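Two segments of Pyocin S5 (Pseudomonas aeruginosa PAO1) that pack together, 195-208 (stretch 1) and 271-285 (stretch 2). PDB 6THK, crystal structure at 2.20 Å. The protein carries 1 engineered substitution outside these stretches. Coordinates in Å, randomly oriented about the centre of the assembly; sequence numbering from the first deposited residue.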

# COMPACT_ATOMS: atom_id res chain seq x y z
N LYS A 195 -4.39 -32.60 -22.07
CA LYS A 195 -5.10 -31.99 -20.98
C LYS A 195 -4.16 -31.12 -20.18
O LYS A 195 -4.48 -29.99 -19.85
CB LYS A 195 -5.68 -33.07 -20.07
CG LYS A 195 -6.66 -32.53 -19.06
CD LYS A 195 -6.84 -33.48 -17.90
CE LYS A 195 -7.90 -32.97 -16.96
NZ LYS A 195 -7.89 -31.48 -16.90
N GLU A 196 -2.98 -31.66 -19.89
CA GLU A 196 -1.97 -30.95 -19.12
C GLU A 196 -1.60 -29.65 -19.80
O GLU A 196 -1.43 -28.63 -19.15
CB GLU A 196 -0.74 -31.83 -18.91
CG GLU A 196 0.59 -31.12 -19.06
CD GLU A 196 1.74 -31.92 -18.48
OE1 GLU A 196 2.32 -32.76 -19.20
OE2 GLU A 196 2.07 -31.69 -17.30
N LYS A 197 -1.47 -29.69 -21.12
CA LYS A 197 -1.15 -28.50 -21.90
C LYS A 197 -2.28 -27.49 -21.78
O LYS A 197 -2.05 -26.29 -21.72
CB LYS A 197 -0.89 -28.84 -23.36
N GLU A 198 -3.52 -27.97 -21.80
CA GLU A 198 -4.67 -27.10 -21.66
C GLU A 198 -4.72 -26.44 -20.28
O GLU A 198 -5.08 -25.28 -20.15
CB GLU A 198 -5.96 -27.85 -21.95
CG GLU A 198 -6.50 -27.59 -23.35
CD GLU A 198 -6.96 -28.84 -24.05
OE1 GLU A 198 -7.72 -29.62 -23.45
OE2 GLU A 198 -6.57 -29.05 -25.22
N ASP A 199 -4.37 -27.20 -19.24
CA ASP A 199 -4.38 -26.68 -17.88
C ASP A 199 -3.34 -25.58 -17.70
O ASP A 199 -3.57 -24.63 -16.96
CB ASP A 199 -4.12 -27.80 -16.87
CG ASP A 199 -5.29 -28.74 -16.73
OD1 ASP A 199 -6.39 -28.41 -17.21
OD2 ASP A 199 -5.11 -29.82 -16.13
N LEU A 200 -2.21 -25.72 -18.37
CA LEU A 200 -1.12 -24.76 -18.35
C LEU A 200 -1.52 -23.46 -19.03
O LEU A 200 -1.14 -22.38 -18.56
CB LEU A 200 0.16 -25.33 -19.01
CG LEU A 200 0.95 -26.38 -18.23
CD1 LEU A 200 2.21 -26.77 -18.98
CD2 LEU A 200 1.33 -25.90 -16.83
N SER A 201 -2.27 -23.55 -20.15
CA SER A 201 -2.75 -22.40 -20.90
C SER A 201 -3.67 -21.54 -20.01
O SER A 201 -3.51 -20.32 -20.00
CB SER A 201 -3.50 -22.85 -22.16
OG SER A 201 -2.63 -23.47 -23.09
N GLN A 202 -4.58 -22.19 -19.24
CA GLN A 202 -5.49 -21.50 -18.32
C GLN A 202 -4.71 -20.91 -17.15
O GLN A 202 -5.05 -19.82 -16.69
CB GLN A 202 -6.62 -22.42 -17.84
CG GLN A 202 -7.78 -21.69 -17.14
CD GLN A 202 -8.56 -20.78 -18.06
OE1 GLN A 202 -9.25 -21.22 -18.99
NE2 GLN A 202 -8.46 -19.47 -17.84
N LEU A 203 -3.64 -21.60 -16.70
CA LEU A 203 -2.77 -21.11 -15.63
C LEU A 203 -2.04 -19.82 -16.09
O LEU A 203 -1.88 -18.90 -15.29
CB LEU A 203 -1.77 -22.20 -15.22
CG LEU A 203 -0.95 -21.95 -13.96
CD1 LEU A 203 -1.79 -22.09 -12.71
CD2 LEU A 203 0.22 -22.91 -13.89
N GLU A 204 -1.64 -19.75 -17.37
CA GLU A 204 -0.99 -18.58 -17.98
C GLU A 204 -2.01 -17.43 -18.05
O GLU A 204 -1.69 -16.31 -17.67
CB GLU A 204 -0.41 -18.91 -19.36
CG GLU A 204 0.72 -17.99 -19.81
CD GLU A 204 1.12 -18.11 -21.26
OE1 GLU A 204 2.25 -18.58 -21.54
OE2 GLU A 204 0.30 -17.73 -22.13
N ARG A 205 -3.25 -17.75 -18.50
CA ARG A 205 -4.39 -16.83 -18.59
C ARG A 205 -4.72 -16.17 -17.25
O ARG A 205 -4.92 -14.96 -17.22
CB ARG A 205 -5.62 -17.56 -19.13
CG ARG A 205 -6.10 -16.99 -20.44
CD ARG A 205 -6.75 -18.03 -21.30
NE ARG A 205 -5.98 -18.25 -22.52
CZ ARG A 205 -5.61 -19.45 -22.96
NH1 ARG A 205 -5.94 -20.54 -22.29
NH2 ARG A 205 -4.91 -19.55 -24.08
N ASP A 206 -4.78 -16.97 -16.15
CA ASP A 206 -5.06 -16.51 -14.78
C ASP A 206 -3.95 -15.59 -14.27
O ASP A 206 -4.23 -14.59 -13.62
CB ASP A 206 -5.29 -17.69 -13.80
CG ASP A 206 -6.58 -18.49 -14.02
OD1 ASP A 206 -7.53 -17.93 -14.63
OD2 ASP A 206 -6.65 -19.65 -13.55
N TYR A 207 -2.70 -15.92 -14.61
CA TYR A 207 -1.52 -15.16 -14.23
C TYR A 207 -1.46 -13.79 -14.90
O TYR A 207 -1.23 -12.80 -14.20
CB TYR A 207 -0.27 -15.99 -14.53
CG TYR A 207 1.03 -15.23 -14.46
CD1 TYR A 207 1.55 -14.81 -13.24
CD2 TYR A 207 1.79 -14.99 -15.60
CE1 TYR A 207 2.79 -14.17 -13.15
CE2 TYR A 207 3.03 -14.37 -15.53
CZ TYR A 207 3.53 -13.96 -14.31
OH TYR A 207 4.73 -13.30 -14.24
N ARG A 208 -1.68 -13.75 -16.21
CA ARG A 208 -1.63 -12.51 -16.94
C ARG A 208 -2.69 -11.56 -16.43
O ARG A 208 -2.43 -10.37 -16.28
CB ARG A 208 -1.86 -12.78 -18.42
CG ARG A 208 -0.71 -12.37 -19.31
CD ARG A 208 -0.58 -13.30 -20.51
NE ARG A 208 0.82 -13.51 -20.88
CZ ARG A 208 1.22 -14.25 -21.91
NH1 ARG A 208 2.51 -14.38 -22.16
NH2 ARG A 208 0.33 -14.84 -22.69
N THR A 271 4.66 -32.16 -9.90
CA THR A 271 4.24 -32.10 -11.30
C THR A 271 4.70 -30.77 -11.96
O THR A 271 4.89 -29.81 -11.22
CB THR A 271 2.70 -32.25 -11.42
OG1 THR A 271 2.05 -31.24 -10.65
CG2 THR A 271 2.21 -33.63 -11.01
N PRO A 272 4.83 -30.66 -13.31
CA PRO A 272 5.21 -29.36 -13.90
C PRO A 272 4.13 -28.29 -13.71
O PRO A 272 4.46 -27.10 -13.67
CB PRO A 272 5.43 -29.68 -15.38
CG PRO A 272 4.60 -30.87 -15.64
CD PRO A 272 4.62 -31.68 -14.37
N LEU A 273 2.85 -28.72 -13.56
CA LEU A 273 1.69 -27.86 -13.34
C LEU A 273 1.80 -27.17 -11.99
O LEU A 273 1.64 -25.95 -11.91
CB LEU A 273 0.38 -28.67 -13.48
CG LEU A 273 -0.97 -27.95 -13.21
CD1 LEU A 273 -1.19 -26.77 -14.15
CD2 LEU A 273 -2.13 -28.92 -13.36
N GLU A 274 2.13 -27.93 -10.93
CA GLU A 274 2.33 -27.40 -9.59
C GLU A 274 3.57 -26.50 -9.51
O GLU A 274 3.57 -25.54 -8.73
CB GLU A 274 2.38 -28.52 -8.53
CG GLU A 274 1.05 -29.21 -8.28
CD GLU A 274 -0.18 -28.35 -8.07
OE1 GLU A 274 -0.19 -27.51 -7.15
OE2 GLU A 274 -1.16 -28.56 -8.83
N LYS A 275 4.61 -26.80 -10.32
CA LYS A 275 5.83 -25.99 -10.38
C LYS A 275 5.54 -24.67 -11.06
O LYS A 275 5.97 -23.64 -10.56
CB LYS A 275 6.96 -26.71 -11.13
CG LYS A 275 8.34 -26.16 -10.81
CD LYS A 275 9.43 -27.02 -11.41
CE LYS A 275 10.80 -26.63 -10.92
NZ LYS A 275 11.81 -27.67 -11.22
N GLN A 276 4.80 -24.69 -12.20
CA GLN A 276 4.46 -23.48 -12.95
C GLN A 276 3.55 -22.57 -12.13
O GLN A 276 3.72 -21.35 -12.20
CB GLN A 276 3.86 -23.81 -14.34
CG GLN A 276 3.73 -22.60 -15.30
CD GLN A 276 5.04 -21.94 -15.68
OE1 GLN A 276 5.76 -22.36 -16.59
NE2 GLN A 276 5.36 -20.84 -15.01
N LYS A 277 2.66 -23.17 -11.32
CA LYS A 277 1.76 -22.46 -10.40
C LYS A 277 2.63 -21.65 -9.41
O LYS A 277 2.42 -20.44 -9.26
CB LYS A 277 0.87 -23.46 -9.63
CG LYS A 277 -0.48 -22.87 -9.22
CD LYS A 277 -1.28 -23.78 -8.29
CE LYS A 277 -2.12 -24.82 -9.01
NZ LYS A 277 -2.94 -25.62 -8.07
N ALA A 278 3.64 -22.31 -8.81
CA ALA A 278 4.59 -21.71 -7.88
C ALA A 278 5.50 -20.64 -8.56
O ALA A 278 5.70 -19.58 -7.98
CB ALA A 278 5.42 -22.80 -7.21
N ILE A 279 6.00 -20.90 -9.80
CA ILE A 279 6.84 -19.95 -10.56
C ILE A 279 6.08 -18.63 -10.74
O ILE A 279 6.65 -17.56 -10.50
CB ILE A 279 7.33 -20.54 -11.92
CG1 ILE A 279 8.37 -21.66 -11.70
CG2 ILE A 279 7.89 -19.45 -12.85
CD1 ILE A 279 8.32 -22.78 -12.73
N TYR A 280 4.80 -18.73 -11.18
CA TYR A 280 3.87 -17.62 -11.41
C TYR A 280 3.59 -16.85 -10.13
O TYR A 280 3.74 -15.63 -10.13
CB TYR A 280 2.54 -18.13 -11.99
CG TYR A 280 2.55 -18.42 -13.47
CD1 TYR A 280 3.51 -17.85 -14.31
CD2 TYR A 280 1.59 -19.24 -14.05
CE1 TYR A 280 3.53 -18.12 -15.68
CE2 TYR A 280 1.58 -19.49 -15.42
CZ TYR A 280 2.55 -18.92 -16.23
OH TYR A 280 2.55 -19.17 -17.58
N ASN A 281 3.19 -17.55 -9.04
CA ASN A 281 2.92 -16.92 -7.74
C ASN A 281 4.16 -16.19 -7.23
O ASN A 281 4.04 -15.07 -6.73
CB ASN A 281 2.41 -17.92 -6.70
CG ASN A 281 0.99 -18.40 -6.88
OD1 ASN A 281 0.14 -17.76 -7.53
ND2 ASN A 281 0.71 -19.57 -6.31
N GLY A 282 5.33 -16.78 -7.43
CA GLY A 282 6.58 -16.17 -7.04
C GLY A 282 6.80 -14.88 -7.80
O GLY A 282 7.29 -13.91 -7.25
N GLU A 283 6.49 -14.89 -9.08
CA GLU A 283 6.63 -13.69 -9.89
C GLU A 283 5.69 -12.61 -9.39
O GLU A 283 6.07 -11.46 -9.27
CB GLU A 283 6.33 -13.97 -11.36
CG GLU A 283 7.38 -14.80 -12.07
CD GLU A 283 8.52 -13.97 -12.61
OE1 GLU A 283 8.25 -12.97 -13.31
OE2 GLU A 283 9.69 -14.31 -12.34
N LEU A 284 4.47 -13.02 -9.07
CA LEU A 284 3.42 -12.13 -8.59
C LEU A 284 3.78 -11.50 -7.26
O LEU A 284 3.46 -10.35 -7.01
CB LEU A 284 2.10 -12.88 -8.46
CG LEU A 284 1.31 -13.12 -9.75
CD1 LEU A 284 -0.13 -13.48 -9.44
CD2 LEU A 284 1.37 -11.89 -10.65
N LEU A 285 4.41 -12.29 -6.41
CA LEU A 285 4.84 -11.84 -5.08
C LEU A 285 5.89 -10.72 -5.17
O LEU A 285 5.78 -9.73 -4.43
CB LEU A 285 5.37 -13.01 -4.23
CG LEU A 285 4.36 -13.91 -3.52
CD1 LEU A 285 5.06 -14.95 -2.69
CD2 LEU A 285 3.44 -13.13 -2.61

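At the centre of this contact Leu-203 acts as a knob, its side chain seated in a hole formed by Leu-273, Gln-276, Lys-277 and Tyr-280. Its CB points toward the second helix, and the branched end spreads the contact: Leu-203 CD2 lies 4.1 Å from Leu-273 CD1 and 3.8 Å from Gln-276 CB, while Leu-203 CG approaches Tyr-280 CD2 at 3.7 Å. Even the long polar residues present carbon here. Leu-203 CD1 meets Lys-277 CG at 3.8 Å, and the end of that lysine leads away, so that its charge need not be buried against leucine.

The backbones that carry these side chains are two helices running nearly parallel, with 9° between their N-to-C directions and a closest axial approach of 10.4 Å. Such alignment lets contacts recur turn by turn: Leu-200 lies beside Leu-273, Leu-203 beside Lys-277, and Tyr-207 beside Tyr-280. From Asp-199 and from Lys-275 onward, backbone N-H groups bond to carbonyls four residues earlier, so the contact is made largely by side chains, with a few reaching backbone atoms of the partner; no hydrogen bond crosses between the stretches.

One turn beyond Leu-203, Tyr-207 and Tyr-280 form an offset stack, their centroids 4.1 Å apart and their planes inclined by 10°. Tyrosine suits this place because its flat ring covers a broad apolar surface while its hydroxyl can lie toward the periphery. The CB of Tyr-207 sits over the face of the Tyr-280 ring, 3.9 Å from its centroid, adding a CH-pi contact. Leu-284 extends the apolar surface, with its CD2 3.7 Å from Tyr-207 CE1. Toward the other end, Leu-200 CD2 packs against Leu-273 CD1 at 3.8 Å, and Asp-199 contributes its aliphatic CB, 4.1 Å from the same Leu-273 CD1.

Farther out, polar residues touch the partner without bonding to it. Two glutamates offer aliphatic carbons to the tyrosine hydroxyls: Glu-204 CG lies 3.1 Å from Tyr-280 OH, and Glu-283 CB 3.4 Å from Tyr-207 OH. Pro-272 suits the first turn of its helix, having no N-H to donate, and its ring carbon CG lies 3.1 Å from Glu-196 OE2.

Three salt bridges form, each within one helix. Arg-208 NH2 lies 2.9 Å from Glu-204 OE2, charges alone, since no N-H points at the oxygen. Lys-195 NZ reaches Asp-199 OD2 at 3.3 Å, and Lys-277 NZ reaches Glu-274 OE1 at 3.5 Å, both with weak hydrogen bonds. Thr-271 caps the second helix: its OG1 accepts a weak bond from Glu-274 N at 3.3 Å, giving a partner to a first-turn amide that makes no backbone hydrogen bond within the stretch.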